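TRAP dicarboxylate transporter, DctP subunit (Sulfurospirillum deleyianum, PDB 4OVS) binds succinate and probably serves as the periplasmic solute-binding subunit of a TRAP dicarboxylate transporter. Local coordinates at residues Thr31-Pro36 / Tyr70-Glu75; His85-Ser90 / Leu237-Glu242; Val138-Trp143 / Gln258-Ala263. One frame throughout, in Å; residues are numbered along the deposited sequence.

Contact 1: Thr31-Pro36 / Tyr70-Glu75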
ATOM      1  N   THR A  31       7.148   9.046   9.297  1.00 19.71           N
ATOM      2  CA  THR A  31       8.034   8.544   8.276  1.00 23.36           C
ATOM      3  C   THR A  31       7.226   7.693   7.337  1.00 25.39           C
ATOM      4  O   THR A  31       6.468   6.886   7.784  1.00 21.42           O
ATOM      5  CB  THR A  31       9.190   7.725   8.890  1.00 26.79           C
ATOM      6  OG1 THR A  31      10.068   7.258   7.878  1.00 24.90           O
ATOM      7  CG2 THR A  31       8.684   6.491   9.708  1.00 25.05           C
ATOM      8  N   HIS A  32       7.376   7.931   6.034  1.00 25.06           N
ATOM      9  CA  HIS A  32       6.801   7.061   4.997  1.00 20.16           C
ATOM     10  C   HIS A  32       7.619   7.105   3.694  1.00 25.50           C
ATOM     11  O   HIS A  32       8.573   7.914   3.574  1.00 24.25           O
ATOM     12  CB  HIS A  32       5.315   7.415   4.748  1.00 23.07           C
ATOM     13  CG  HIS A  32       5.078   8.741   4.103  1.00 21.20           C
ATOM     14  ND1 HIS A  32       5.267   8.953   2.756  1.00 18.14           N
ATOM     15  CD2 HIS A  32       4.575   9.897   4.600  1.00 18.09           C
ATOM     16  CE1 HIS A  32       4.937  10.197   2.458  1.00 19.40           C
ATOM     17  NE2 HIS A  32       4.498  10.787   3.555  1.00 23.74           N
ATOM     18  N   VAL A  33       7.263   6.221   2.753  1.00 20.61           N
ATOM     19  CA  VAL A  33       8.057   5.924   1.601  1.00 21.13           C
ATOM     20  C   VAL A  33       7.512   6.461   0.262  1.00 25.04           C
ATOM     21  O   VAL A  33       8.146   6.258  -0.790  1.00 19.34           O
ATOM     22  CB  VAL A  33       8.277   4.377   1.464  1.00 22.77           C
ATOM     23  CG1 VAL A  33       8.901   3.754   2.748  1.00 21.58           C
ATOM     24  CG2 VAL A  33       6.976   3.677   1.150  1.00 19.90           C
ATOM     25  N   VAL A  34       6.338   7.082   0.288  1.00 24.15           N
ATOM     26  CA  VAL A  34       5.687   7.642  -0.889  1.00 20.24           C
ATOM     27  C   VAL A  34       5.841   9.156  -1.107  1.00 18.42           C
ATOM     28  O   VAL A  34       6.402   9.893  -0.282  1.00 18.12           O
ATOM     29  CB  VAL A  34       4.126   7.336  -0.918  1.00 22.64           C
ATOM     30  CG1 VAL A  34       3.835   5.854  -0.862  1.00 21.52           C
ATOM     31  CG2 VAL A  34       3.377   8.100   0.130  1.00 18.51           C
ATOM     32  N   SER A  35       5.422   9.587  -2.288  1.00 21.32           N
ATOM     33  CA  SER A  35       5.454  11.000  -2.660  1.00 18.89           C
ATOM     34  C   SER A  35       4.444  11.802  -1.870  1.00 19.58           C
ATOM     35  O   SER A  35       3.339  11.335  -1.630  1.00 21.56           O
ATOM     36  CB  SER A  35       5.053  11.128  -4.138  1.00 20.75           C
ATOM     37  OG  SER A  35       4.934  12.489  -4.452  1.00 24.10           O
ATOM     38  N   PRO A  36       4.768  13.049  -1.522  1.00 19.41           N
ATOM     39  CA  PRO A  36       3.737  13.862  -0.853  1.00 17.57           C
ATOM     40  C   PRO A  36       2.540  14.157  -1.738  1.00 20.66           C
ATOM     41  O   PRO A  36       1.494  14.581  -1.245  1.00 27.44           O
ATOM     42  CB  PRO A  36       4.453  15.189  -0.586  1.00 24.64           C
ATOM     43  CG  PRO A  36       5.930  14.887  -0.748  1.00 27.30           C
ATOM     44  CD  PRO A  36       6.063  13.736  -1.660  1.00 20.53           C
ATOM     45  N   TYR A  70      13.545   7.001   6.949  1.00 25.03           N
ATOM     46  CA  TYR A  70      13.622   5.517   6.985  1.00 28.54           C
ATOM     47  C   TYR A  70      12.807   4.930   5.842  1.00 24.60           C
ATOM     48  O   TYR A  70      11.727   5.455   5.477  1.00 28.69           O
ATOM     49  CB  TYR A  70      13.061   4.918   8.301  1.00 24.51           C
ATOM     50  CG  TYR A  70      13.764   5.387   9.522  1.00 25.22           C
ATOM     51  CD1 TYR A  70      15.014   4.920   9.842  1.00 27.65           C
ATOM     52  CD2 TYR A  70      13.167   6.296  10.373  1.00 28.92           C
ATOM     53  CE1 TYR A  70      15.673   5.370  10.937  1.00 34.00           C
ATOM     54  CE2 TYR A  70      13.819   6.755  11.470  1.00 31.86           C
ATOM     55  CZ  TYR A  70      15.077   6.276  11.761  1.00 33.52           C
ATOM     56  OH  TYR A  70      15.758   6.710  12.876  1.00 30.59           O
ATOM     57  N   GLY A  71      13.349   3.859   5.257  1.00 26.20           N
ATOM     58  CA  GLY A  71      12.690   3.103   4.220  1.00 26.15           C
ATOM     59  C   GLY A  71      11.978   1.851   4.688  1.00 26.57           C
ATOM     60  O   GLY A  71      11.904   1.604   5.871  1.00 27.40           O
ATOM     61  N   ASP A  72      11.486   1.054   3.736  1.00 27.44           N
ATOM     62  CA  ASP A  72      10.690  -0.139   4.026  1.00 28.91           C
ATOM     63  C   ASP A  72      11.390  -1.019   5.045  1.00 29.05           C
ATOM     64  O   ASP A  72      10.762  -1.635   5.942  1.00 28.46           O
ATOM     65  CB  ASP A  72      10.514  -0.973   2.750  1.00 25.72           C
ATOM     66  CG  ASP A  72       9.370  -0.488   1.857  1.00 31.14           C
ATOM     67  OD1 ASP A  72       8.513   0.307   2.314  1.00 29.96           O
ATOM     68  OD2 ASP A  72       9.320  -0.944   0.683  1.00 30.45           O
ATOM     69  N   GLY A  73      12.701  -1.113   4.868  1.00 29.84           N
ATOM     70  CA  GLY A  73      13.495  -2.083   5.602  1.00 36.04           C
ATOM     71  C   GLY A  73      13.909  -1.632   6.980  1.00 32.28           C
ATOM     72  O   GLY A  73      14.441  -2.427   7.752  1.00 39.78           O
ATOM     73  N   GLU A  74      13.702  -0.351   7.277  1.00 29.57           N
ATOM     74  CA  GLU A  74      14.182   0.237   8.514  1.00 28.07           C
ATOM     75  C   GLU A  74      13.080   0.845   9.388  1.00 31.77           C
ATOM     76  O   GLU A  74      13.295   1.029  10.586  1.00 29.79           O
ATOM     77  CB  GLU A  74      15.268   1.276   8.240  1.00 35.79           C
ATOM     78  CG  GLU A  74      16.425   0.782   7.371  1.00 38.31           C
ATOM     79  CD  GLU A  74      16.173   1.014   5.895  1.00 40.67           C
ATOM     80  OE1 GLU A  74      15.561   2.053   5.556  1.00 40.45           O
ATOM     81  OE2 GLU A  74      16.560   0.162   5.071  1.00 40.71           O
ATOM     82  N   GLU A  75      11.893   1.100   8.834  1.00 30.01           N
ATOM     83  CA  GLU A  75      10.887   1.860   9.590  1.00 24.61           C
ATOM     84  C   GLU A  75      10.373   1.115  10.813  1.00 28.09           C
ATOM     85  O   GLU A  75      10.052   1.737  11.808  1.00 27.33           O
ATOM     86  CB  GLU A  75       9.705   2.346   8.711  1.00 27.91           C
ATOM     87  CG  GLU A  75       8.957   1.245   8.030  1.00 27.19           C
ATOM     88  CD  GLU A  75       7.843   1.736   7.134  1.00 28.57           C
ATOM     89  OE1 GLU A  75       7.509   2.964   7.161  1.00 23.72           O
ATOM     90  OE2 GLU A  75       7.309   0.887   6.400  1.00 21.31           O
TER
HETATM   91  O   HOH W   1       9.161   5.192   6.295  1.00 21.33           O
HETATM   92  O   HOH W   2      11.162   8.657   5.707  1.00 22.37           O
HETATM   93  O   HOH W   3       5.446   4.552   6.832  1.00 23.41           O
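Thr31 and Tyr70 face each other with CA atoms 6.5 Å apart, and Val33 and Gly71 do so at 6.0 Å, so the two backbones run near each other without pairing. These loops follow the C-terminal ends of two neighbouring parallel strands, 26-31 and 59-64, in an alpha/beta domain of a TRAP solute-binding protein, and lead to helices 39-54 and 75-81. Three waters bridge the gap near Thr31. Water 1 accepts from Thr31 OG1 at 2.8 Å and donates to Tyr70 O at 2.7 Å and to Glu75 OE1. Water 2 donates to Thr31 OG1 and accepts from Tyr70 N. The hydroxyl can hold both waters because OG1 stands opposite the backbone N (chi1 -179°), turned to the other loop; it also lies at the edge of the Tyr70 ring, near its plane. Water 3 joins Thr31 O to Glu75 OE1, donating to both, the latter at 2.6 Å. OE1 thus receives two water bonds. Val33 touches the second loop directly, without a water between. Its side chain crosses that of Asp72 at about a right angle, and its CG1 also rests near Gly71 C. Asp72 has its polar partners elsewhere: OD2 accepts from Phe192 N, and OD1 forms a salt bridge with Lys93, a succinate-binding residue. The nearest atoms of the Val33 side chain and the bound succinate are about 4 Å apart, so this corner borders the ligand. Within 70-75, Gly71 N donates to Glu74 OE1 at 2.9 Å, nearly in line with the C-O bond of the carboxylate, while Gly71 O accepts from the N atoms of Glu74 and Glu75. Across the gap, Asp72 OD1 touches Val33 CG1 at 3.5 Å.

Contact 2: His85-Ser90 / Leu237-Glu242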
ATOM      1  N   HIS A  85       8.049   7.887  15.112  1.00 25.54           N
ATOM      2  CA  HIS A  85       6.901   7.873  15.976  1.00 23.66           C
ATOM      3  C   HIS A  85       5.657   7.358  15.301  1.00 26.16           C
ATOM      4  O   HIS A  85       4.852   6.680  15.914  1.00 20.97           O
ATOM      5  CB  HIS A  85       6.686   9.293  16.478  1.00 25.15           C
ATOM      6  CG  HIS A  85       7.891   9.859  17.145  1.00 27.16           C
ATOM      7  ND1 HIS A  85       8.162  11.206  17.190  1.00 23.41           N
ATOM      8  CD2 HIS A  85       8.887   9.253  17.835  1.00 30.35           C
ATOM      9  CE1 HIS A  85       9.269  11.411  17.885  1.00 26.22           C
ATOM     10  NE2 HIS A  85       9.722  10.243  18.291  1.00 25.79           N
ATOM     11  N   ILE A  86       5.478   7.719  14.037  1.00 21.93           N
ATOM     12  CA  ILE A  86       4.252   7.399  13.305  1.00 24.64           C
ATOM     13  C   ILE A  86       4.617   6.940  11.904  1.00 23.29           C
ATOM     14  O   ILE A  86       5.475   7.523  11.243  1.00 19.93           O
ATOM     15  CB  ILE A  86       3.265   8.598  13.265  1.00 23.60           C
ATOM     16  CG1 ILE A  86       2.863   8.992  14.674  1.00 25.31           C
ATOM     17  CG2 ILE A  86       1.990   8.225  12.531  1.00 27.28           C
ATOM     18  CD1 ILE A  86       1.865  10.058  14.797  1.00 22.44           C
ATOM     19  N   ALA A  87       4.025   5.832  11.493  1.00 22.52           N
ATOM     20  CA  ALA A  87       4.200   5.310  10.169  1.00 20.82           C
ATOM     21  C   ALA A  87       2.851   4.867   9.538  1.00 23.10           C
ATOM     22  O   ALA A  87       1.807   4.785  10.227  1.00 23.67           O
ATOM     23  CB  ALA A  87       5.180   4.204  10.172  1.00 24.87           C
HETATM   24  N   MSE A  88       2.858   4.613   8.227  1.00 21.07           N
HETATM   25  CA  MSE A  88       1.657   4.138   7.532  1.00 22.03           C
HETATM   26  C   MSE A  88       1.945   3.047   6.507  1.00 18.20           C
HETATM   27  O   MSE A  88       1.697   3.219   5.311  1.00 25.31           O
HETATM   28  CB  MSE A  88       0.943   5.288   6.890  1.00 19.32           C
HETATM   29  CG  MSE A  88       0.531   6.391   7.803  1.00 22.97           C
HETATM   30 SE   MSE A  88       1.905   7.804   7.858  1.00 35.26          SE
HETATM   31  CE  MSE A  88       0.876   9.153   8.754  1.00 22.05           C
ATOM     32  N   PRO A  89       2.499   1.931   6.963  1.00 20.40           N
ATOM     33  CA  PRO A  89       3.001   0.858   6.093  1.00 27.68           C
ATOM     34  C   PRO A  89       1.911   0.158   5.343  1.00 23.83           C
ATOM     35  O   PRO A  89       0.814   0.064   5.856  1.00 23.95           O
ATOM     36  CB  PRO A  89       3.657  -0.109   7.082  1.00 24.40           C
ATOM     37  CG  PRO A  89       3.946   0.723   8.259  1.00 23.03           C
ATOM     38  CD  PRO A  89       2.841   1.687   8.366  1.00 24.07           C
ATOM     39  N   SER A  90       2.178  -0.325   4.129  1.00 25.16           N
ATOM     40  CA  SER A  90       1.169  -1.114   3.421  1.00 22.57           C
ATOM     41  C   SER A  90       0.998  -2.478   4.130  1.00 29.46           C
ATOM     42  O   SER A  90       1.865  -2.906   4.881  1.00 24.24           O
ATOM     43  CB  SER A  90       1.545  -1.336   1.976  1.00 23.20           C
ATOM     44  OG  SER A  90       2.620  -2.236   1.896  1.00 28.10           O
ATOM     45  N   LEU A 237      -2.141   0.571   7.122  1.00 20.82           N
ATOM     46  CA  LEU A 237      -2.605   0.656   8.502  1.00 19.49           C
ATOM     47  C   LEU A 237      -1.691   1.654   9.187  1.00 23.80           C
ATOM     48  O   LEU A 237      -0.462   1.505   9.182  1.00 25.85           O
ATOM     49  CB  LEU A 237      -2.560  -0.682   9.200  1.00 26.78           C
ATOM     50  CG  LEU A 237      -2.856  -0.569  10.711  1.00 29.37           C
ATOM     51  CD1 LEU A 237      -4.272  -0.110  10.981  1.00 24.51           C
ATOM     52  CD2 LEU A 237      -2.591  -1.868  11.389  1.00 30.31           C
ATOM     53  N   VAL A 238      -2.269   2.721   9.693  1.00 22.07           N
ATOM     54  CA  VAL A 238      -1.496   3.728  10.430  1.00 20.86           C
ATOM     55  C   VAL A 238      -1.123   3.116  11.762  1.00 26.48           C
ATOM     56  O   VAL A 238      -1.989   2.561  12.474  1.00 23.02           O
ATOM     57  CB  VAL A 238      -2.320   5.017  10.632  1.00 23.95           C
ATOM     58  CG1 VAL A 238      -1.562   6.084  11.425  1.00 24.15           C
ATOM     59  CG2 VAL A 238      -2.746   5.583   9.300  1.00 25.53           C
ATOM     60  N   ILE A 239       0.169   3.181  12.073  1.00 22.27           N
ATOM     61  CA  ILE A 239       0.679   2.748  13.359  1.00 25.25           C
ATOM     62  C   ILE A 239       1.560   3.761  14.060  1.00 25.85           C
ATOM     63  O   ILE A 239       2.187   4.609  13.429  1.00 23.11           O
ATOM     64  CB  ILE A 239       1.493   1.469  13.282  1.00 24.22           C
ATOM     65  CG1 ILE A 239       2.605   1.627  12.241  1.00 23.77           C
ATOM     66  CG2 ILE A 239       0.586   0.282  12.968  1.00 22.20           C
ATOM     67  CD1 ILE A 239       3.596   0.529  12.327  1.00 27.35           C
HETATM   68  N   MSE A 240       1.620   3.641  15.382  1.00 23.02           N
HETATM   69  CA  MSE A 240       2.473   4.502  16.173  1.00 23.72           C
HETATM   70  C   MSE A 240       3.442   3.690  17.016  1.00 31.14           C
HETATM   71  O   MSE A 240       3.222   2.511  17.290  1.00 30.34           O
HETATM   72  CB  MSE A 240       1.662   5.435  17.069  1.00 24.26           C
HETATM   73  CG  MSE A 240       0.621   6.252  16.416  1.00 31.19           C
HETATM   74 SE   MSE A 240       0.053   7.799  17.519  1.00 42.23          SE
HETATM   75  CE  MSE A 240      -1.046   6.861  18.867  1.00 29.32           C
ATOM     76  N   SER A 241       4.543   4.324  17.385  1.00 23.53           N
ATOM     77  CA  SER A 241       5.519   3.709  18.279  1.00 24.77           C
ATOM     78  C   SER A 241       4.906   3.614  19.676  1.00 29.03           C
ATOM     79  O   SER A 241       4.471   4.611  20.264  1.00 26.99           O
ATOM     80  CB  SER A 241       6.807   4.529  18.337  1.00 27.35           C
ATOM     81  OG  SER A 241       7.629   4.090  19.403  1.00 29.16           O
ATOM     82  N   GLU A 242       4.850   2.402  20.192  1.00 30.38           N
ATOM     83  CA  GLU A 242       4.329   2.170  21.534  1.00 37.81           C
ATOM     84  C   GLU A 242       5.091   2.924  22.656  1.00 37.82           C
ATOM     85  O   GLU A 242       4.471   3.406  23.622  1.00 40.14           O
ATOM     86  CB  GLU A 242       4.363   0.666  21.790  1.00 41.47           C
ATOM     87  CG  GLU A 242       3.694   0.203  23.017  1.00 45.21           C
ATOM     88  CD  GLU A 242       3.658  -1.307  23.050  1.00 52.75           C
ATOM     89  OE1 GLU A 242       2.629  -1.884  22.614  1.00 53.23           O
ATOM     90  OE2 GLU A 242       4.676  -1.906  23.482  1.00 55.82           O
TER
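Leu237 N donates to Pro89 O at 3.3 Å, a long bond just beyond the paired residues of two antiparallel strands. Leu237 O lies 3.4 Å from Pro89 CD, so the proline ring sits against the strand edge. Val238 comes next and lies side by side with Met88, a selenomethionine, both side chains pointing the same way. Its CG2 touches Met88 CG at 3.7 Å, and its CG1 lies 4.3 Å from Ile86 CG2. Ile239 is the hydrogen-bonded partner of Ala87. Its N donates to Ala87 O and its O accepts from Ala87 N, each at 2.9 Å. The short strand 86-87 links strand 26-31, parallel to it, with strand 233-241, antiparallel, in the mixed sheet of this periplasmic binding protein. The Ile239 side chain is on the same face as Ala87. There its CG1 stands between the backbone N and the carbonyl carbon (chi1 54°), a turn that sets it 3.9 Å from Pro89 CD. The side chains of Ile239 and Pro89 cross at about a right angle, and Leu79 of helix 75-81 packs on the same face. Met240, also selenomethionine, forms the non-hydrogen-bonded pair with Ile86 on the other face. The two side chains run alongside each other, Met240 CG against Ile86 CG1 at 3.9 Å. SE still touches Ile86 CD1; beyond it the chain leads away. Ser241 N adds a flanking bond of 2.8 Å to His85 O. Ser241 OG bonds to Leu79 O.

Contact 3: Val138-Trp143 / Gln258-Ala263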
ATOM      1  N   VAL A 138       1.009   0.651  18.250  1.00 30.58           N
ATOM      2  CA  VAL A 138      -0.317   1.182  18.449  1.00 28.21           C
ATOM      3  C   VAL A 138      -0.966   1.285  17.069  1.00 27.16           C
ATOM      4  O   VAL A 138      -0.550   2.087  16.248  1.00 28.68           O
ATOM      5  CB  VAL A 138      -0.272   2.563  19.052  1.00 32.39           C
ATOM      6  CG1 VAL A 138      -1.684   3.017  19.420  1.00 34.56           C
ATOM      7  CG2 VAL A 138       0.665   2.568  20.216  1.00 35.42           C
ATOM      8  N   ALA A 139      -1.981   0.458  16.838  1.00 29.80           N
ATOM      9  CA  ALA A 139      -2.699   0.418  15.573  1.00 29.36           C
ATOM     10  C   ALA A 139      -3.837   1.413  15.575  1.00 30.21           C
ATOM     11  O   ALA A 139      -4.688   1.374  16.454  1.00 27.35           O
ATOM     12  CB  ALA A 139      -3.259  -0.978  15.339  1.00 30.48           C
ATOM     13  N   LEU A 140      -3.885   2.287  14.578  1.00 25.35           N
ATOM     14  CA  LEU A 140      -4.959   3.252  14.504  1.00 24.29           C
ATOM     15  C   LEU A 140      -5.859   2.862  13.328  1.00 34.41           C
ATOM     16  O   LEU A 140      -6.494   1.817  13.386  1.00 39.66           O
ATOM     17  CB  LEU A 140      -4.395   4.665  14.375  1.00 27.08           C
ATOM     18  CG  LEU A 140      -3.578   5.216  15.530  1.00 29.80           C
ATOM     19  CD1 LEU A 140      -2.915   6.535  15.194  1.00 33.28           C
ATOM     20  CD2 LEU A 140      -4.447   5.410  16.699  1.00 33.13           C
ATOM     21  N   ASP A 141      -5.888   3.650  12.248  1.00 32.84           N
ATOM     22  CA  ASP A 141      -6.908   3.507  11.198  1.00 29.66           C
ATOM     23  C   ASP A 141      -6.378   2.914   9.883  1.00 28.44           C
ATOM     24  O   ASP A 141      -5.219   3.011   9.594  1.00 21.95           O
ATOM     25  CB  ASP A 141      -7.412   4.881  10.750  1.00 40.65           C
ATOM     26  CG  ASP A 141      -8.269   5.572  11.771  1.00 44.86           C
ATOM     27  OD1 ASP A 141      -9.255   4.932  12.235  1.00 48.30           O
ATOM     28  OD2 ASP A 141      -7.963   6.770  12.082  1.00 46.66           O
ATOM     29  N   TYR A 142      -7.264   2.378   9.056  1.00 21.61           N
ATOM     30  CA  TYR A 142      -6.885   2.029   7.704  1.00 20.68           C
ATOM     31  C   TYR A 142      -7.046   3.187   6.731  1.00 23.34           C
ATOM     32  O   TYR A 142      -8.062   3.919   6.779  1.00 23.39           O
ATOM     33  CB  TYR A 142      -7.732   0.874   7.202  1.00 24.55           C
ATOM     34  CG  TYR A 142      -7.541  -0.421   7.964  1.00 26.35           C
ATOM     35  CD1 TYR A 142      -6.423  -1.184   7.758  1.00 24.25           C
ATOM     36  CD2 TYR A 142      -8.493  -0.892   8.846  1.00 28.01           C
ATOM     37  CE1 TYR A 142      -6.235  -2.382   8.413  1.00 29.15           C
ATOM     38  CE2 TYR A 142      -8.305  -2.103   9.530  1.00 29.51           C
ATOM     39  CZ  TYR A 142      -7.174  -2.846   9.297  1.00 29.45           C
ATOM     40  OH  TYR A 142      -6.953  -4.060   9.953  1.00 32.41           O
ATOM     41  N   TRP A 143      -6.039   3.305   5.852  1.00 23.52           N
ATOM     42  CA  TRP A 143      -5.983   4.235   4.712  1.00 19.63           C
ATOM     43  C   TRP A 143      -5.956   3.482   3.383  1.00 20.82           C
ATOM     44  O   TRP A 143      -5.515   2.339   3.340  1.00 23.02           O
ATOM     45  CB  TRP A 143      -4.737   5.094   4.811  1.00 17.65           C
ATOM     46  CG  TRP A 143      -4.753   6.188   5.826  1.00 15.70           C
ATOM     47  CD1 TRP A 143      -5.642   6.359   6.844  1.00 22.61           C
ATOM     48  CD2 TRP A 143      -3.795   7.238   5.951  1.00 16.63           C
ATOM     49  NE1 TRP A 143      -5.321   7.496   7.561  1.00 19.94           N
ATOM     50  CE2 TRP A 143      -4.190   8.051   7.028  1.00 17.90           C
ATOM     51  CE3 TRP A 143      -2.649   7.607   5.215  1.00 15.79           C
ATOM     52  CZ2 TRP A 143      -3.498   9.213   7.391  1.00 16.59           C
ATOM     53  CZ3 TRP A 143      -1.990   8.746   5.567  1.00 15.08           C
ATOM     54  CH2 TRP A 143      -2.413   9.547   6.637  1.00 15.08           C
ATOM     55  N   GLN A 258      -7.557  13.166  17.527  1.00 22.70           N
ATOM     56  CA  GLN A 258      -8.577  13.814  16.746  1.00 22.63           C
ATOM     57  C   GLN A 258      -7.959  14.155  15.353  1.00 23.13           C
ATOM     58  O   GLN A 258      -8.520  13.854  14.295  1.00 24.56           O
ATOM     59  CB  GLN A 258      -9.111  15.058  17.470  1.00 23.41           C
ATOM     60  CG  GLN A 258     -10.206  15.733  16.672  1.00 25.99           C
ATOM     61  CD  GLN A 258     -10.650  17.072  17.218  1.00 33.89           C
ATOM     62  OE1 GLN A 258     -10.765  17.281  18.431  1.00 35.62           O
ATOM     63  NE2 GLN A 258     -10.939  17.985  16.308  1.00 38.43           N
ATOM     64  N   ALA A 259      -6.763  14.726  15.378  1.00 21.90           N
ATOM     65  CA  ALA A 259      -6.014  15.014  14.159  1.00 20.05           C
ATOM     66  C   ALA A 259      -5.977  13.805  13.240  1.00 20.76           C
ATOM     67  O   ALA A 259      -6.284  13.912  12.042  1.00 19.60           O
ATOM     68  CB  ALA A 259      -4.676  15.439  14.502  1.00 19.99           C
HETATM   69  N   MSE A 260      -5.658  12.646  13.773  1.00 19.67           N
HETATM   70  CA  MSE A 260      -5.587  11.456  12.935  1.00 19.24           C
HETATM   71  C   MSE A 260      -6.929  11.001  12.367  1.00 23.18           C
HETATM   72  O   MSE A 260      -6.997  10.573  11.194  1.00 18.92           O
HETATM   73  CB  MSE A 260      -4.945  10.290  13.654  1.00 21.01           C
HETATM   74  CG  MSE A 260      -4.651   9.099  12.708  1.00 20.19           C
HETATM   75 SE   MSE A 260      -3.402   9.545  11.251  1.00 37.78          SE
HETATM   76  CE  MSE A 260      -1.771   9.659  12.289  1.00 26.63           C
ATOM     77  N   LYS A 261      -7.989  11.060  13.190  1.00 21.17           N
ATOM     78  CA  LYS A 261      -9.337  10.762  12.723  1.00 24.89           C
ATOM     79  C   LYS A 261      -9.729  11.617  11.490  1.00 21.19           C
ATOM     80  O   LYS A 261     -10.193  11.110  10.478  1.00 22.82           O
ATOM     81  CB  LYS A 261     -10.342  10.972  13.876  1.00 21.89           C
ATOM     82  CG  LYS A 261     -11.768  10.488  13.568  1.00 31.03           C
ATOM     83  CD  LYS A 261     -12.764  10.981  14.653  1.00 39.06           C
ATOM     84  CE  LYS A 261     -14.215  10.540  14.421  1.00 43.58           C
ATOM     85  NZ  LYS A 261     -14.454   9.049  14.527  1.00 45.47           N
ATOM     86  N   GLU A 262      -9.559  12.920  11.619  1.00 24.83           N
ATOM     87  CA  GLU A 262      -9.857  13.846  10.544  1.00 26.05           C
ATOM     88  C   GLU A 262      -9.028  13.541   9.300  1.00 23.69           C
ATOM     89  O   GLU A 262      -9.540  13.563   8.171  1.00 22.10           O
ATOM     90  CB  GLU A 262      -9.607  15.274  11.034  1.00 22.23           C
ATOM     91  CG  GLU A 262     -10.538  15.667  12.091  1.00 29.63           C
ATOM     92  CD  GLU A 262     -10.401  17.116  12.533  1.00 34.05           C
ATOM     93  OE1 GLU A 262      -9.829  17.931  11.774  1.00 30.22           O
ATOM     94  OE2 GLU A 262     -10.892  17.437  13.631  1.00 33.93           O
ATOM     95  N   ALA A 263      -7.766  13.193   9.510  1.00 18.61           N
ATOM     96  CA  ALA A 263      -6.830  12.952   8.438  1.00 17.60           C
ATOM     97  C   ALA A 263      -7.168  11.673   7.689  1.00 21.23           C
ATOM     98  O   ALA A 263      -6.980  11.580   6.471  1.00 17.12           O
ATOM     99  CB  ALA A 263      -5.390  12.897   8.973  1.00 22.12           C
TER
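A helix laid on the face of a sheet brings this contact together: helix 253-289 runs over strand 137-152, the short segments lying 22° from parallel with their axes 9.3 Å apart. Met260, a selenomethionine, is the side chain that reaches down from the helix. It lies across both Leu140 and Trp143 at about a right angle. Its CG meets Leu140 CD1 at 4.0 Å. Beyond CG the chain bends at chi2 (61°) and again at chi3, which carries SE to the indole. SE lies 3.9 Å from Trp143 CZ2 and 5.1 Å from the centroid of the six-membered ring. It approaches obliquely, 63° off the ring normal, in a Met-aromatic contact. One turn further on, Ala263 CB also touches Trp143 CZ2, at 4.4 Å, so the indole meets two successive turns of the helix. Asp141 passes Met260 in the opposite direction, with OD2 4.1 Å from Met260 CG. The polar ends gather on Thr264, just past the helix segment: its OG1 is hydrogen-bonded to Trp143 NE1, the donor, and to Asp141 OD2 and Met260 O, which compete for its one proton. These bonds tie the strand to the helix and would limit rotation of the indole. Trp143 also lies about 4 Å from the side chains of Lys40 and Tyr236, both succinate-binding residues, while the ligand itself is about 9 Å away. Val238 and Phe47 pack on Met260 as well. The result is an alpha/beta layer, in which the apolar side of a long helix fits the face of a sheet in the solute-binding protein fold.

Overall arrangement
Contacts 1 and 2 touch: their centres are 11 Å apart, and Thr31 N probably bonds to Ile86 O. The centres of contacts 2 and 3 are 10 Å apart, and they meet through the neighbouring strands 233-241 and 137-152. Contacts 1 and 3 do not touch; their centres are 18 Å apart. The three lie along one mixed sheet: loops at its strand ends, then strands 86-87, 233-241 and 137-152, with helix 253-289 packed on the last. Along the chain contact 1 closes before the other two open, whereas contacts 2 and 3 interleave. Distant parts of the sequence thus build one layered unit beside the succinate site, which contact 1 approaches most closely.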